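PDB 4YXT: polyketide biosynthesis 3-hydroxy-3-methylglutaryl-ACP synthase PksG from Bacillus subtilis, which catalyses the aldol condensation of acetyl-AcpK with a beta-ketothioester polyketide intermediate carried on PksL, a step in making the antibiotic bacillaene. Local coordinates for residues R73-I78 against P134-L139; N126-Q131 against V177-E182; A4-M9 against V173-G178; N10-T15 against V52-N57. The protein carries 1 engineered substitution. All coordinates share one frame; numbering follows the deposited sequence.

Interaction 1 (R73-I78 against P134-L139)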
loop_
_atom_site.group_PDB
_atom_site.type_symbol
_atom_site.label_atom_id
_atom_site.label_comp_id
_atom_site.label_asym_id
_atom_site.label_seq_id
_atom_site.Cartn_x
_atom_site.Cartn_y
_atom_site.Cartn_z
ATOM N N ARG A 73 4.710 18.586 -11.806
ATOM C CA ARG A 73 3.906 18.685 -10.585
ATOM C C ARG A 73 3.342 17.332 -10.058
ATOM O O ARG A 73 2.734 17.319 -8.963
ATOM C CB ARG A 73 2.791 19.733 -10.747
ATOM C CG ARG A 73 3.290 21.163 -10.791
ATOM C CD ARG A 73 2.128 22.103 -11.046
ATOM N NE ARG A 73 2.291 23.385 -10.344
ATOM C CZ ARG A 73 2.888 24.468 -10.852
ATOM N NH1 ARG A 73 3.395 24.460 -12.088
ATOM N NH2 ARG A 73 2.977 25.574 -10.116
ATOM N N ILE A 74 3.499 16.225 -10.800
ATOM C CA ILE A 74 3.122 14.931 -10.238
ATOM C C ILE A 74 4.072 14.706 -9.061
ATOM O O ILE A 74 5.263 14.473 -9.281
ATOM C CB ILE A 74 3.348 13.653 -11.102
ATOM C CG1 ILE A 74 2.849 13.725 -12.542
ATOM C CG2 ILE A 74 2.682 12.463 -10.401
ATOM C CD1 ILE A 74 1.460 14.203 -12.731
ATOM N N GLU A 75 3.566 14.754 -7.844
ATOM C CA GLU A 75 4.390 14.458 -6.676
ATOM C C GLU A 75 4.006 13.241 -5.800
ATOM O O GLU A 75 4.611 13.033 -4.780
ATOM C CB GLU A 75 4.372 15.667 -5.824
ATOM C CG GLU A 75 5.292 16.694 -6.387
ATOM C CD GLU A 75 5.093 17.991 -5.707
ATOM O OE1 GLU A 75 4.826 17.988 -4.474
ATOM O OE2 GLU A 75 5.163 18.980 -6.425
ATOM N N LEU A 76 2.985 12.486 -6.202
ATOM C CA LEU A 76 2.575 11.249 -5.559
ATOM C C LEU A 76 2.329 10.243 -6.645
ATOM O O LEU A 76 1.516 10.484 -7.505
ATOM C CB LEU A 76 1.297 11.500 -4.748
ATOM C CG LEU A 76 0.626 10.367 -3.984
ATOM C CD1 LEU A 76 1.550 9.733 -2.967
ATOM C CD2 LEU A 76 -0.589 10.917 -3.251
ATOM N N LEU A 77 3.059 9.138 -6.650
ATOM C CA LEU A 77 2.759 8.064 -7.533
ATOM C C LEU A 77 2.372 6.840 -6.683
ATOM O O LEU A 77 3.160 6.398 -5.853
ATOM C CB LEU A 77 3.978 7.755 -8.434
ATOM C CG LEU A 77 3.811 6.439 -9.227
ATOM C CD1 LEU A 77 2.628 6.424 -10.154
ATOM C CD2 LEU A 77 5.040 6.081 -10.014
ATOM N N ILE A 78 1.182 6.301 -6.882
ATOM C CA ILE A 78 0.694 5.191 -6.058
ATOM C C ILE A 78 0.275 4.119 -7.015
ATOM O O ILE A 78 -0.577 4.371 -7.858
ATOM C CB ILE A 78 -0.536 5.565 -5.190
ATOM C CG1 ILE A 78 -0.177 6.646 -4.146
ATOM C CG2 ILE A 78 -1.146 4.344 -4.481
ATOM C CD1 ILE A 78 -1.387 7.126 -3.347
ATOM N N PRO A 134 0.703 22.899 -2.597
ATOM C CA PRO A 134 -0.210 23.637 -3.506
ATOM C C PRO A 134 0.174 23.502 -4.940
ATOM O O PRO A 134 1.324 23.636 -5.261
ATOM C CB PRO A 134 -0.033 25.113 -3.079
ATOM C CG PRO A 134 0.382 25.009 -1.627
ATOM C CD PRO A 134 1.224 23.760 -1.510
ATOM N N GLY A 135 -0.787 23.191 -5.801
ATOM C CA GLY A 135 -0.511 23.032 -7.210
ATOM C C GLY A 135 -0.125 21.594 -7.590
ATOM O O GLY A 135 -0.156 21.254 -8.779
ATOM N N ALA A 136 0.195 20.732 -6.615
ATOM C CA ALA A 136 0.741 19.376 -6.959
ATOM C C ALA A 136 -0.335 18.440 -7.516
ATOM O O ALA A 136 -1.513 18.645 -7.377
ATOM C CB ALA A 136 1.438 18.728 -5.768
ATOM N N LYS A 137 0.090 17.372 -8.139
ATOM C CA LYS A 137 -0.861 16.399 -8.647
ATOM C C LYS A 137 -0.419 15.030 -8.117
ATOM O O LYS A 137 0.681 14.874 -7.560
ATOM C CB LYS A 137 -0.832 16.474 -10.180
ATOM C CG LYS A 137 -1.502 17.686 -10.754
ATOM C CD LYS A 137 -0.813 18.243 -11.975
ATOM C CE LYS A 137 -1.759 18.643 -13.096
ATOM N NZ LYS A 137 -2.800 19.637 -12.709
ATOM N N ALA A 138 -1.280 14.055 -8.264
ATOM C CA ALA A 138 -0.955 12.673 -7.977
ATOM C C ALA A 138 -1.370 11.854 -9.171
ATOM O O ALA A 138 -2.365 12.150 -9.855
ATOM C CB ALA A 138 -1.727 12.212 -6.741
ATOM N N LEU A 139 -0.636 10.780 -9.383
ATOM C CA LEU A 139 -0.960 9.759 -10.330
ATOM C C LEU A 139 -1.206 8.431 -9.577
ATOM O O LEU A 139 -0.391 8.012 -8.779
ATOM C CB LEU A 139 0.211 9.617 -11.261
ATOM C CG LEU A 139 0.036 8.711 -12.462
ATOM C CD1 LEU A 139 -1.159 9.047 -13.358
ATOM C CD2 LEU A 139 1.302 8.828 -13.230
#

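Interaction 2 (N126-Q131 against V177-E182)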
loop_
_atom_site.group_PDB
_atom_site.type_symbol
_atom_site.label_atom_id
_atom_site.label_comp_id
_atom_site.label_asym_id
_atom_site.label_seq_id
_atom_site.Cartn_x
_atom_site.Cartn_y
_atom_site.Cartn_z
ATOM N N ASN A 126 -7.018 13.165 -0.657
ATOM C CA ASN A 126 -6.597 13.829 0.592
ATOM C C ASN A 126 -5.244 14.541 0.494
ATOM O O ASN A 126 -5.023 15.518 1.167
ATOM C CB ASN A 126 -6.634 12.892 1.780
ATOM C CG ASN A 126 -8.021 12.304 2.011
ATOM O OD1 ASN A 126 -9.020 12.841 1.538
ATOM N ND2 ASN A 126 -8.084 11.167 2.722
ATOM N N PHE A 127 -4.346 14.060 -0.337
ATOM C CA PHE A 127 -3.117 14.801 -0.573
ATOM C C PHE A 127 -3.529 16.166 -1.185
ATOM O O PHE A 127 -3.084 17.198 -0.699
ATOM C CB PHE A 127 -2.125 13.987 -1.428
ATOM C CG PHE A 127 -0.926 14.769 -1.944
ATOM C CD1 PHE A 127 0.012 15.329 -1.077
ATOM C CD2 PHE A 127 -0.746 14.980 -3.301
ATOM C CE1 PHE A 127 1.126 16.032 -1.564
ATOM C CE2 PHE A 127 0.361 15.698 -3.789
ATOM C CZ PHE A 127 1.298 16.215 -2.909
ATOM N N ILE A 128 -4.417 16.167 -2.184
ATOM C CA ILE A 128 -4.755 17.409 -2.881
ATOM C C ILE A 128 -5.467 18.320 -1.910
ATOM O O ILE A 128 -5.092 19.454 -1.785
ATOM C CB ILE A 128 -5.680 17.196 -4.114
ATOM C CG1 ILE A 128 -5.005 16.340 -5.236
ATOM C CG2 ILE A 128 -6.247 18.526 -4.588
ATOM C CD1 ILE A 128 -3.564 16.562 -5.661
ATOM N N LEU A 129 -6.482 17.801 -1.208
ATOM C CA LEU A 129 -7.223 18.578 -0.237
ATOM C C LEU A 129 -6.370 19.082 0.921
ATOM O O LEU A 129 -6.678 20.118 1.491
ATOM C CB LEU A 129 -8.383 17.775 0.360
ATOM C CG LEU A 129 -9.484 17.463 -0.623
ATOM C CD1 LEU A 129 -10.499 16.588 0.075
ATOM C CD2 LEU A 129 -10.102 18.754 -1.169
ATOM N N SER A 130 -5.313 18.373 1.276
ATOM C CA SER A 130 -4.480 18.794 2.406
ATOM C C SER A 130 -3.690 20.084 2.127
ATOM O O SER A 130 -3.240 20.736 3.046
ATOM C CB SER A 130 -3.478 17.723 2.768
ATOM O OG SER A 130 -2.435 17.740 1.821
ATOM N N GLN A 131 -3.447 20.386 0.856
ATOM C CA GLN A 131 -2.727 21.571 0.449
ATOM C C GLN A 131 -1.373 21.604 1.118
ATOM O O GLN A 131 -0.855 22.664 1.392
ATOM C CB GLN A 131 -3.551 22.864 0.708
ATOM C CG GLN A 131 -4.732 23.033 -0.292
ATOM C CD GLN A 131 -4.242 23.209 -1.733
ATOM O OE1 GLN A 131 -3.842 24.295 -2.104
ATOM N NE2 GLN A 131 -4.188 22.103 -2.527
ATOM N N VAL A 177 -4.817 12.905 -10.629
ATOM C CA VAL A 177 -5.630 13.503 -9.619
ATOM C C VAL A 177 -5.016 14.874 -9.344
ATOM O O VAL A 177 -3.767 15.035 -9.230
ATOM C CB VAL A 177 -5.672 12.626 -8.343
ATOM C CG1 VAL A 177 -6.504 13.253 -7.253
ATOM C CG2 VAL A 177 -6.187 11.214 -8.654
ATOM N N GLY A 178 -5.888 15.870 -9.265
ATOM C CA GLY A 178 -5.438 17.249 -9.224
ATOM C C GLY A 178 -6.465 18.253 -8.773
ATOM O O GLY A 178 -7.580 17.893 -8.365
ATOM N N GLU A 179 -6.085 19.526 -8.852
ATOM C CA GLU A 179 -6.940 20.591 -8.360
ATOM C C GLU A 179 -7.953 21.098 -9.389
ATOM O O GLU A 179 -8.843 21.819 -9.030
ATOM C CB GLU A 179 -6.071 21.725 -7.795
ATOM C CG GLU A 179 -5.097 21.266 -6.695
ATOM C CD GLU A 179 -4.178 22.383 -6.248
ATOM O OE1 GLU A 179 -4.255 23.461 -6.881
ATOM O OE2 GLU A 179 -3.399 22.216 -5.276
ATOM N N ASN A 180 -7.873 20.668 -10.641
ATOM C CA ASN A 180 -8.904 21.016 -11.647
ATOM C C ASN A 180 -9.636 19.815 -12.235
ATOM O O ASN A 180 -9.477 19.514 -13.400
ATOM C CB ASN A 180 -8.297 21.833 -12.808
ATOM C CG ASN A 180 -9.366 22.312 -13.779
ATOM O OD1 ASN A 180 -10.538 22.550 -13.380
ATOM N ND2 ASN A 180 -8.996 22.434 -15.067
ATOM N N PRO A 181 -10.470 19.143 -11.434
ATOM C CA PRO A 181 -10.988 17.827 -11.790
ATOM C C PRO A 181 -12.271 17.853 -12.683
ATOM O O PRO A 181 -13.402 17.601 -12.212
ATOM C CB PRO A 181 -11.268 17.241 -10.404
ATOM C CG PRO A 181 -11.783 18.421 -9.653
ATOM C CD PRO A 181 -10.858 19.510 -10.055
ATOM N N GLU A 182 -12.092 18.084 -13.978
ATOM C CA GLU A 182 -13.258 18.094 -14.899
ATOM C C GLU A 182 -13.844 16.725 -15.137
ATOM O O GLU A 182 -15.032 16.593 -15.387
ATOM C CB GLU A 182 -12.877 18.679 -16.259
ATOM C CG GLU A 182 -12.335 20.091 -16.190
ATOM C CD GLU A 182 -13.395 21.174 -16.018
ATOM O OE1 GLU A 182 -14.623 20.895 -16.114
ATOM O OE2 GLU A 182 -12.969 22.336 -15.807
#

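Interaction 3 (A4-M9 against V173-G178)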
loop_
_atom_site.group_PDB
_atom_site.type_symbol
_atom_site.label_atom_id
_atom_site.label_comp_id
_atom_site.label_asym_id
_atom_site.label_seq_id
_atom_site.Cartn_x
_atom_site.Cartn_y
_atom_site.Cartn_z
ATOM N N ALA A 4 -11.020 18.719 -5.752
ATOM C CA ALA A 4 -10.192 17.521 -5.938
ATOM C C ALA A 4 -10.891 16.412 -6.732
ATOM O O ALA A 4 -12.092 16.201 -6.639
ATOM C CB ALA A 4 -9.686 17.006 -4.593
ATOM N N GLY A 5 -10.094 15.748 -7.549
ATOM C CA GLY A 5 -10.479 14.511 -8.164
ATOM C C GLY A 5 -9.784 14.321 -9.472
ATOM O O GLY A 5 -8.632 14.685 -9.615
ATOM N N ILE A 6 -10.496 13.741 -10.430
ATOM C CA ILE A 6 -9.858 13.238 -11.640
ATOM C C ILE A 6 -9.761 14.346 -12.718
ATOM O O ILE A 6 -10.766 14.862 -13.162
ATOM C CB ILE A 6 -10.591 11.969 -12.186
ATOM C CG1 ILE A 6 -10.705 10.892 -11.107
ATOM C CG2 ILE A 6 -9.952 11.466 -13.445
ATOM C CD1 ILE A 6 -11.444 9.623 -11.533
ATOM N N GLU A 7 -8.540 14.639 -13.158
ATOM C CA GLU A 7 -8.278 15.494 -14.320
ATOM C C GLU A 7 -8.217 14.666 -15.592
ATOM O O GLU A 7 -8.610 15.102 -16.658
ATOM C CB GLU A 7 -6.968 16.278 -14.120
ATOM C CG GLU A 7 -7.046 17.135 -12.872
ATOM C CD GLU A 7 -5.864 18.066 -12.706
ATOM O OE1 GLU A 7 -4.798 17.806 -13.294
ATOM O OE2 GLU A 7 -5.993 19.053 -11.980
ATOM N N ALA A 8 -7.761 13.432 -15.492
ATOM C CA ALA A 8 -7.641 12.659 -16.691
ATOM C C ALA A 8 -7.529 11.193 -16.262
ATOM O O ALA A 8 -7.046 10.938 -15.187
ATOM C CB ALA A 8 -6.416 13.122 -17.465
ATOM N N MET A 9 -8.024 10.266 -17.079
ATOM C CA MET A 9 -7.849 8.828 -16.789
ATOM C C MET A 9 -7.860 7.996 -18.061
ATOM O O MET A 9 -8.545 8.336 -18.995
ATOM C CB MET A 9 -8.889 8.304 -15.766
ATOM C CG MET A 9 -10.258 7.966 -16.314
ATOM S SD MET A 9 -11.459 7.595 -14.998
ATOM C CE MET A 9 -10.830 6.048 -14.380
ATOM N N VAL A 173 -5.652 0.829 -15.180
ATOM C CA VAL A 173 -6.237 2.145 -15.343
ATOM C C VAL A 173 -5.386 3.178 -14.571
ATOM O O VAL A 173 -5.062 2.974 -13.387
ATOM C CB VAL A 173 -7.687 2.245 -14.808
ATOM C CG1 VAL A 173 -8.291 3.632 -15.092
ATOM C CG2 VAL A 173 -8.608 1.215 -15.411
ATOM N N ALA A 174 -5.051 4.282 -15.228
ATOM C CA ALA A 174 -4.198 5.265 -14.637
ATOM C C ALA A 174 -5.069 6.466 -14.472
ATOM O O ALA A 174 -5.823 6.816 -15.383
ATOM C CB ALA A 174 -3.018 5.551 -15.552
ATOM N N VAL A 175 -4.997 7.097 -13.315
ATOM C CA VAL A 175 -5.848 8.194 -12.961
ATOM C C VAL A 175 -4.944 9.329 -12.436
ATOM O O VAL A 175 -4.256 9.142 -11.436
ATOM C CB VAL A 175 -6.817 7.778 -11.827
ATOM C CG1 VAL A 175 -7.638 8.956 -11.330
ATOM C CG2 VAL A 175 -7.785 6.642 -12.192
ATOM N N LEU A 176 -5.005 10.497 -13.090
ATOM C CA LEU A 176 -4.356 11.719 -12.679
ATOM C C LEU A 176 -5.265 12.559 -11.828
ATOM O O LEU A 176 -6.333 12.901 -12.246
ATOM C CB LEU A 176 -3.999 12.551 -13.913
ATOM C CG LEU A 176 -3.131 13.796 -13.666
ATOM C CD1 LEU A 176 -1.678 13.458 -13.346
ATOM C CD2 LEU A 176 -3.219 14.698 -14.891
ATOM N N VAL A 177 -4.817 12.905 -10.629
ATOM C CA VAL A 177 -5.630 13.503 -9.619
ATOM C C VAL A 177 -5.016 14.874 -9.344
ATOM O O VAL A 177 -3.767 15.035 -9.230
ATOM C CB VAL A 177 -5.672 12.626 -8.343
ATOM C CG1 VAL A 177 -6.504 13.253 -7.253
ATOM C CG2 VAL A 177 -6.187 11.214 -8.654
ATOM N N GLY A 178 -5.888 15.870 -9.265
ATOM C CA GLY A 178 -5.438 17.249 -9.224
ATOM C C GLY A 178 -6.465 18.253 -8.773
ATOM O O GLY A 178 -7.580 17.893 -8.365
#

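Interaction 4 (N10-T15 against V52-N57)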
loop_
_atom_site.group_PDB
_atom_site.type_symbol
_atom_site.label_atom_id
_atom_site.label_comp_id
_atom_site.label_asym_id
_atom_site.label_seq_id
_atom_site.Cartn_x
_atom_site.Cartn_y
_atom_site.Cartn_z
ATOM N N ASN A 10 -7.071 6.926 -18.072
ATOM C CA ASN A 10 -6.863 6.122 -19.247
ATOM C C ASN A 10 -6.720 4.648 -18.942
ATOM O O ASN A 10 -6.177 4.266 -17.935
ATOM C CB ASN A 10 -5.641 6.571 -20.033
ATOM C CG ASN A 10 -5.541 5.850 -21.376
ATOM O OD1 ASN A 10 -6.543 5.665 -22.040
ATOM N ND2 ASN A 10 -4.407 5.374 -21.715
ATOM N N VAL A 11 -7.173 3.824 -19.867
ATOM C CA VAL A 11 -7.307 2.399 -19.648
ATOM C C VAL A 11 -6.343 1.792 -20.591
ATOM O O VAL A 11 -6.281 2.287 -21.681
ATOM C CB VAL A 11 -8.733 1.907 -20.063
ATOM C CG1 VAL A 11 -8.856 0.386 -20.073
ATOM C CG2 VAL A 11 -9.771 2.494 -19.143
ATOM N N PHE A 12 -5.585 0.785 -20.132
ATOM C CA PHE A 12 -4.897 -0.205 -20.971
ATOM C C PHE A 12 -5.454 -1.595 -20.674
ATOM O O PHE A 12 -5.198 -2.173 -19.587
ATOM C CB PHE A 12 -3.406 -0.282 -20.692
ATOM C CG PHE A 12 -2.652 -1.111 -21.705
ATOM C CD1 PHE A 12 -2.428 -0.617 -22.979
ATOM C CD2 PHE A 12 -2.182 -2.380 -21.397
ATOM C CE1 PHE A 12 -1.742 -1.359 -23.942
ATOM C CE2 PHE A 12 -1.490 -3.120 -22.353
ATOM C CZ PHE A 12 -1.278 -2.606 -23.630
ATOM N N GLY A 13 -6.210 -2.122 -21.640
ATOM C CA GLY A 13 -6.798 -3.465 -21.564
ATOM C C GLY A 13 -6.124 -4.500 -22.435
ATOM O O GLY A 13 -6.783 -5.337 -23.027
ATOM N N GLY A 14 -4.804 -4.455 -22.487
ATOM C CA GLY A 14 -4.014 -5.540 -23.036
ATOM C C GLY A 14 -3.684 -5.268 -24.489
ATOM O O GLY A 14 -4.277 -4.402 -25.133
ATOM N N THR A 15 -2.735 -6.031 -24.991
ATOM C CA THR A 15 -2.362 -5.989 -26.384
ATOM C C THR A 15 -2.997 -7.210 -27.082
ATOM O O THR A 15 -2.952 -7.328 -28.300
ATOM C CB THR A 15 -0.836 -6.047 -26.502
ATOM O OG1 THR A 15 -0.388 -7.199 -25.824
ATOM C CG2 THR A 15 -0.182 -4.924 -25.812
ATOM N N VAL A 52 4.013 -3.462 -14.563
ATOM C CA VAL A 52 4.699 -2.216 -14.960
ATOM C C VAL A 52 4.336 -1.825 -16.406
ATOM O O VAL A 52 3.889 -0.712 -16.682
ATOM C CB VAL A 52 6.225 -2.371 -14.859
ATOM C CG1 VAL A 52 6.891 -1.077 -15.294
ATOM C CG2 VAL A 52 6.602 -2.774 -13.416
ATOM N N THR A 53 4.455 -2.779 -17.314
ATOM C CA THR A 53 4.137 -2.502 -18.694
ATOM C C THR A 53 2.703 -2.066 -18.786
ATOM O O THR A 53 2.407 -1.089 -19.479
ATOM C CB THR A 53 4.406 -3.701 -19.636
ATOM O OG1 THR A 53 3.492 -4.770 -19.362
ATOM C CG2 THR A 53 5.860 -4.203 -19.467
ATOM N N PHE A 54 1.829 -2.777 -18.063
ATOM C CA PHE A 54 0.392 -2.510 -18.139
ATOM C C PHE A 54 0.129 -1.132 -17.587
ATOM O O PHE A 54 -0.628 -0.413 -18.205
ATOM C CB PHE A 54 -0.465 -3.537 -17.378
ATOM C CG PHE A 54 -1.033 -4.616 -18.236
ATOM C CD1 PHE A 54 -0.224 -5.571 -18.779
ATOM C CD2 PHE A 54 -2.403 -4.673 -18.489
ATOM C CE1 PHE A 54 -0.753 -6.584 -19.590
ATOM C CE2 PHE A 54 -2.954 -5.668 -19.289
ATOM C CZ PHE A 54 -2.124 -6.626 -19.847
ATOM N N GLY A 55 0.782 -0.770 -16.458
ATOM C CA GLY A 55 0.622 0.561 -15.846
ATOM C C GLY A 55 1.206 1.725 -16.679
ATOM O O GLY A 55 0.584 2.800 -16.804
ATOM N N VAL A 56 2.407 1.537 -17.208
ATOM C CA VAL A 56 3.060 2.561 -18.079
ATOM C C VAL A 56 2.240 2.799 -19.293
ATOM O O VAL A 56 1.883 3.942 -19.594
ATOM C CB VAL A 56 4.483 2.176 -18.419
ATOM C CG1 VAL A 56 5.123 3.049 -19.510
ATOM C CG2 VAL A 56 5.313 2.248 -17.132
ATOM N N ASN A 57 1.797 1.722 -19.906
ATOM C CA ASN A 57 0.918 1.869 -21.092
ATOM C C ASN A 57 -0.401 2.567 -20.797
ATOM O O ASN A 57 -0.874 3.316 -21.629
ATOM C CB ASN A 57 0.718 0.526 -21.763
ATOM C CG ASN A 57 2.020 -0.041 -22.248
ATOM O OD1 ASN A 57 2.904 0.699 -22.634
ATOM N ND2 ASN A 57 2.158 -1.330 -22.214
#

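Interaction 1 (R73-I78 against P134-L139)
Four backbone hydrogen bonds join 73-78 to 134-139, running side by side in the same direction. Lys-137 uses both its peptide groups: its N donates to Arg-73 O at 2.8 Å, and its O accepts from Glu-75 N at 2.9 Å. In both of these the donor stands above the plane of the carbonyl. In the second pair the donors lie nearly along the C=O axis. Leu-139 N meets Leu-76 O at 2.9 Å with a C=O...N angle of 172°, and Leu-139 O takes Ile-78 N at 3.0 Å. Between the two pairs 74-77 therefore advances three residues while 137-139 advances two.

The charged side chains find partners beyond the pair. Lys-137 NZ forms a salt bridge with Glu-7, while Glu-75 OE1 is hydrogen-bonded to Ser-133 OG and to Tyr-193 OH of the second subunit, and forms a salt bridge with Arg-234 of that subunit. Apolar contacts sort by face. On one, Ile-74 CG2 crosses obliquely to Leu-139 CB at 3.9 Å, and Leu-77 and Leu-139 point the same way, beside helix 91-99. On the other, Leu-76 CB meets Ala-138 CB at 3.7 Å, next to helix 116-130. Helix 116-130 connects strand 106-111 to 137-145 across the intervening 74-80, a parallel beta-alpha-beta crossover of the thiolase fold.

Interaction 2 (N126-Q131 against V177-E182)
In the thiolase fold of this protein, the C-terminal end of helix 116-130 packs against strand 170-178 and the turn after it, and the contact splits into an apolar and a polar half. Ile-128 carries the first. Its CG2 branch, anti to the backbone N, reaches the aliphatic part of Glu-179, with CG2 to Glu-179 CG 3.6 Å. The other branch leans the opposite way along the strand: Ile-128 CG1 crosses obliquely to Val-177 CG1 at 4.0 Å, and its CD1 comes down on Val-177 O at 3.9 Å.

The polar half is a tip-to-tip meeting. Gln-131, with positive phi just past the helix, bends at chi2 so that its amide turns back, while Glu-179 stays extended beyond CG and reaches out to it. NE2 of Gln-131 donates to Glu-179 OE2 at 2.9 Å, with an N-H...O angle of 170°. The carboxylate oxygen lies in the amide plane, yet the donor arrives from above the carboxylate plane, the two groups being turned 58° apart. Gly-135 N is a further donor to OE2, so this oxygen ties the turn to two parts of the chain; the two N-H groups may also stabilise its negative charge. Phe-127, Leu-129 and Ser-130 of the same helix end pack on the second subunit.

The NE2 of Gln-131 has a second straight bond, to Ile-128 O at 2.9 Å and 172°, and that carbonyl also accepts Gln-131 N at 3.2 Å.

Interaction 3 (A4-M9 against V173-G178)
Ile-6, Met-9, Val-173 and Val-175 form the apolar centre of this antiparallel pairing within the thiolase-fold sheet, where strand 5-12 runs beside strand 170-178. Val-175 divides its methyls between two neighbours. Its CG1 lies 3.6 Å from Ile-6 CG1, which comes in obliquely, and its CG2 lies 3.8 Å from Met-9 CE. Met-9 has CG in the crowded position between backbone N and carbonyl carbon (chi1 81°), so its chain rises alongside Val-175; a bend at chi3 then brings CE to 3.6 Å from Val-173 CG1. Phe-121 of helix 116-130 covers Ile-6, and Phe-303 of helix 301-312 covers Met-9, Val-173 and Val-175. The reverse face has Ala-8 and Leu-176 beneath Ile-62 of helix 51-64.

Backbone bonds frame this centre. Gly-178 N donates to Gly-5 O at 3.0 Å, nearly along the C=O axis, and the return bond from Gly-5 N is weak. Further on, both Glu-7 and Ala-8 face Leu-176: Glu-7 N gives to Leu-176 O at 3.0 Å and Leu-176 N to Ala-8 O at 3.0 Å. Two residues opposite one, with a register shift of one, define a classic beta bulge.

The bulge sends Glu-7 toward the other strand. Its extended chain lays the carboxylate over the backbone of Gly-178, which has no side chain to obstruct it. OE1 pairs with Lys-137 NZ in a salt bridge, whereas OE2 accepts Asn-180 N and sits 3.3 Å from Gly-178 CA.

Interaction 4 (N10-T15 against V52-N57)
Asn-57 OD1 is gripped by one hydrogen bond, from the backbone N of Leu-404, which fixes the outer end of a side chain whose inner carbon packs on Phe-12. The setting is helix 51-64 of the thiolase fold, packed obliquely on strand 5-12. Axes of 10-12 and 52-57 approach to 7.8 Å with their directions 146° apart, antiparallel in sense but well off a straight line. No hydrogen bond crosses between the segments, so Phe-12, Phe-54 and Asn-57 carry the contact.

Phe-12 projects toward the helix with CG anti to its backbone N. Over one face of its ring stands Asn-57 CB, 3.7 Å from the centroid and 17° off the normal, a CH-pi contact. On the opposite side Gly-14 N lies 3.4 Å above the ring plane, offset toward the rim, and the ring of His-355 also meets Phe-12, its plane nearly parallel. The edge of Phe-12 is directed at the face of Phe-54. That T-shaped pair has centroids 5.2 Å apart and planes at 85°; Phe-12 CD2 lies 3.7 Å from Phe-54 CD2.

Asn-10, earlier on the strand, points the same way and bonds through ND2 to Ala-58 O, a second tie to the helix. At the loop end, the ring of Phe-54 reaches toward the loop, its CZ 3.9 Å from Gly-14 CA.

Interactions 1 to 3 meet around strand 170-178. Its sheet neighbours are strand 137-145 of interaction 1, joined through Ala-138 O to Val-177 N at 2.7 Å, and strand 5-12 of interaction 3; interaction 2 adds the helix. Glu-7 joins all three, its OE1 2.8 Å from Lys-137 NZ and its OE2 2.8 Å from Asn-180 N. Interaction 4 continues strand 5-12, Asn-10 O lying 2.9 Å from Ala-174 N. Nearest the active site is interaction 3: the Val-173 side chain is about 10 Å from that of His-250 and about 12 Å from that of Cys-114, both catalytic by similarity. The helix of interaction 2 begins just after Cys-114, and strand 74-80 ends shortly before the engineered Ala-82.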